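Local coordinates for metallo-beta-lactamase domain-containing protein 1 (Thermotoga maritima, PDB 1ZTC) that probably acts as a metal-dependent hydrolase of the metallo-beta-lactamase fold, perhaps an endoribonuclease that cleaves RNA at a dinuclear metal centre, at residues Y99-Y104 with E155-L160. Residues are numbered along the deposited sequence; the frame is centred on the assembly and turned at random.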
loop_
_atom_site.group_PDB
_atom_site.type_symbol
_atom_site.label_atom_id
_atom_site.label_comp_id
_atom_site.label_asym_id
_atom_site.label_seq_id
_atom_site.Cartn_x
_atom_site.Cartn_y
_atom_site.Cartn_z
ATOM N N TYR A 99 0.960 25.123 -15.923
ATOM C CA TYR A 99 -0.192 25.265 -16.838
ATOM C C TYR A 99 -1.351 24.482 -16.277
ATOM O O TYR A 99 -1.209 23.298 -15.950
ATOM C CB TYR A 99 0.113 24.728 -18.243
ATOM C CG TYR A 99 1.305 25.344 -18.935
ATOM C CD1 TYR A 99 2.586 25.096 -18.475
ATOM C CD2 TYR A 99 1.158 26.122 -20.081
ATOM C CE1 TYR A 99 3.685 25.616 -19.093
ATOM C CE2 TYR A 99 2.275 26.679 -20.715
ATOM C CZ TYR A 99 3.537 26.409 -20.203
ATOM O OH TYR A 99 4.675 26.911 -20.778
ATOM N N VAL A 100 -2.500 25.138 -16.215
ATOM C CA VAL A 100 -3.681 24.592 -15.554
ATOM C C VAL A 100 -4.912 25.295 -16.130
ATOM O O VAL A 100 -4.824 26.459 -16.527
ATOM C CB VAL A 100 -3.595 24.801 -13.982
ATOM C CG1 VAL A 100 -3.559 26.245 -13.626
ATOM C CG2 VAL A 100 -4.718 24.116 -13.237
ATOM N N HIS A 101 -6.041 24.589 -16.174
ATOM C CA HIS A 101 -7.279 25.178 -16.664
ATOM C C HIS A 101 -7.758 26.274 -15.729
ATOM O O HIS A 101 -7.781 26.106 -14.501
ATOM C CB HIS A 101 -8.387 24.121 -16.851
ATOM C CG HIS A 101 -9.569 24.637 -17.625
ATOM N ND1 HIS A 101 -10.498 25.491 -17.075
ATOM C CD2 HIS A 101 -9.924 24.481 -18.925
ATOM C CE1 HIS A 101 -11.392 25.818 -17.995
ATOM N NE2 HIS A 101 -11.069 25.210 -19.124
ATOM N N GLU A 102 -8.173 27.394 -16.320
ATOM C CA GLU A 102 -8.530 28.603 -15.579
ATOM C C GLU A 102 -9.602 28.417 -14.500
ATOM O O GLU A 102 -9.595 29.113 -13.480
ATOM C CB GLU A 102 -8.969 29.710 -16.563
ATOM C CG GLU A 102 -10.139 29.321 -17.481
ATOM C CD GLU A 102 -10.599 30.436 -18.390
ATOM O OE1 GLU A 102 -10.008 31.541 -18.372
ATOM O OE2 GLU A 102 -11.568 30.189 -19.136
ATOM N N VAL A 103 -10.488 27.442 -14.680
ATOM C CA VAL A 103 -11.625 27.290 -13.790
ATOM C C VAL A 103 -11.221 26.697 -12.414
ATOM O O VAL A 103 -12.024 26.668 -11.499
ATOM C CB VAL A 103 -12.781 26.533 -14.540
ATOM C CG1 VAL A 103 -12.533 25.081 -14.611
ATOM C CG2 VAL A 103 -14.117 26.788 -13.926
ATOM N N TYR A 104 -9.954 26.317 -12.251
ATOM C CA TYR A 104 -9.447 25.895 -10.942
ATOM C C TYR A 104 -9.557 27.033 -9.936
ATOM O O TYR A 104 -9.799 26.800 -8.757
ATOM C CB TYR A 104 -8.006 25.359 -11.027
ATOM C CG TYR A 104 -6.906 26.322 -10.648
ATOM C CD1 TYR A 104 -6.370 27.197 -11.579
ATOM C CD2 TYR A 104 -6.407 26.360 -9.348
ATOM C CE1 TYR A 104 -5.365 28.095 -11.226
ATOM C CE2 TYR A 104 -5.391 27.253 -8.987
ATOM C CZ TYR A 104 -4.870 28.113 -9.925
ATOM O OH TYR A 104 -3.866 29.000 -9.570
ATOM N N GLU A 155 -11.961 21.487 -13.848
ATOM C CA GLU A 155 -10.735 22.011 -14.483
ATOM C C GLU A 155 -9.953 20.965 -15.281
ATOM O O GLU A 155 -8.828 21.211 -15.734
ATOM C CB GLU A 155 -9.829 22.644 -13.428
ATOM C CG GLU A 155 -8.962 21.697 -12.580
ATOM C CD GLU A 155 -9.710 21.026 -11.429
ATOM O OE1 GLU A 155 -10.952 21.214 -11.292
ATOM O OE2 GLU A 155 -9.028 20.340 -10.636
ATOM N N HIS A 156 -10.549 19.792 -15.459
ATOM C CA HIS A 156 -9.813 18.658 -15.946
ATOM C C HIS A 156 -9.445 18.791 -17.427
ATOM O O HIS A 156 -10.283 19.127 -18.290
ATOM C CB HIS A 156 -10.577 17.352 -15.688
ATOM C CG HIS A 156 -9.748 16.131 -15.957
ATOM N ND1 HIS A 156 -9.539 15.639 -17.234
ATOM C CD2 HIS A 156 -9.025 15.342 -15.119
ATOM C CE1 HIS A 156 -8.733 14.590 -17.161
ATOM N NE2 HIS A 156 -8.404 14.393 -15.889
ATOM N N LEU A 157 -8.191 18.462 -17.710
ATOM C CA LEU A 157 -7.619 18.505 -19.050
ATOM C C LEU A 157 -7.011 17.175 -19.434
ATOM O O LEU A 157 -6.460 16.450 -18.583
ATOM C CB LEU A 157 -6.487 19.536 -19.110
ATOM C CG LEU A 157 -6.820 21.001 -18.817
ATOM C CD1 LEU A 157 -5.515 21.784 -18.729
ATOM C CD2 LEU A 157 -7.761 21.607 -19.834
ATOM N N SER A 158 -7.083 16.885 -20.738
ATOM C CA SER A 158 -6.348 15.792 -21.357
ATOM C C SER A 158 -5.414 16.409 -22.415
ATOM O O SER A 158 -5.689 17.492 -22.964
ATOM C CB SER A 158 -7.302 14.737 -21.955
ATOM O OG SER A 158 -8.240 14.251 -20.989
ATOM N N PHE A 159 -4.303 15.723 -22.670
ATOM C CA PHE A 159 -3.265 16.214 -23.568
ATOM C C PHE A 159 -2.897 15.178 -24.641
ATOM O O PHE A 159 -2.579 14.031 -24.336
ATOM C CB PHE A 159 -2.002 16.561 -22.797
ATOM C CG PHE A 159 -2.207 17.531 -21.691
ATOM C CD1 PHE A 159 -2.304 18.897 -21.953
ATOM C CD2 PHE A 159 -2.322 17.090 -20.379
ATOM C CE1 PHE A 159 -2.505 19.812 -20.925
ATOM C CE2 PHE A 159 -2.524 17.989 -19.351
ATOM C CZ PHE A 159 -2.618 19.358 -19.612
ATOM N N LEU A 160 -2.935 15.610 -25.893
ATOM C CA LEU A 160 -2.550 14.782 -27.016
ATOM C C LEU A 160 -1.183 15.229 -27.498
ATOM O O LEU A 160 -0.980 16.416 -27.825
ATOM C CB LEU A 160 -3.589 14.921 -28.132
ATOM C CG LEU A 160 -3.422 14.022 -29.368
ATOM C CD1 LEU A 160 -3.693 12.546 -29.023
ATOM C CD2 LEU A 160 -4.364 14.483 -30.457
HETATM O O HOH W 1 -5.978 21.763 -15.374
#
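His101 and Glu155 mark the closest approach of the two backbones, their CA atoms 5.2 Å apart, where strand 97-101 runs out into a 3-10 turn and the loop at Glu155 leads into strand 157-163. No direct hydrogen bond joins the segments; instead a water bridges the backbones, accepting from His101 N and lying 2.9 Å from both that nitrogen and Glu155 O, to which it can donate. His101 CB presses close on Glu155 O, at 3.1 Å. With CG of His101 anti to the backbone N (chi1 -168°), the side chains of His101 and Leu157 cross at about a right angle, and Leu157 CD2 meets the imidazole edge, 3.7 Å from His101 CD2. ND1 accepts a nearly straight bond from Val103 N (170°), which limits rotation of the ring. Val103 CG1 packs 3.6 Å from Glu155 CA, and Tyr104 CB meets CB and CG of Glu155. Val82 N hydrogen-bonds Glu155 OE2 and Lys107 forms a salt bridge with OE1; the Glu155 side chain touches the nickel ligand His81, beside the metal site. The contact bridges the two sheets of the metallo-beta-lactamase sandwich: strand 97-101 lies between strands 76-78 and 130-133 in one, while Leu157 packs on Val146 of the adjacent strand 144-148 in the other, and His148 stacks on the His101 ring.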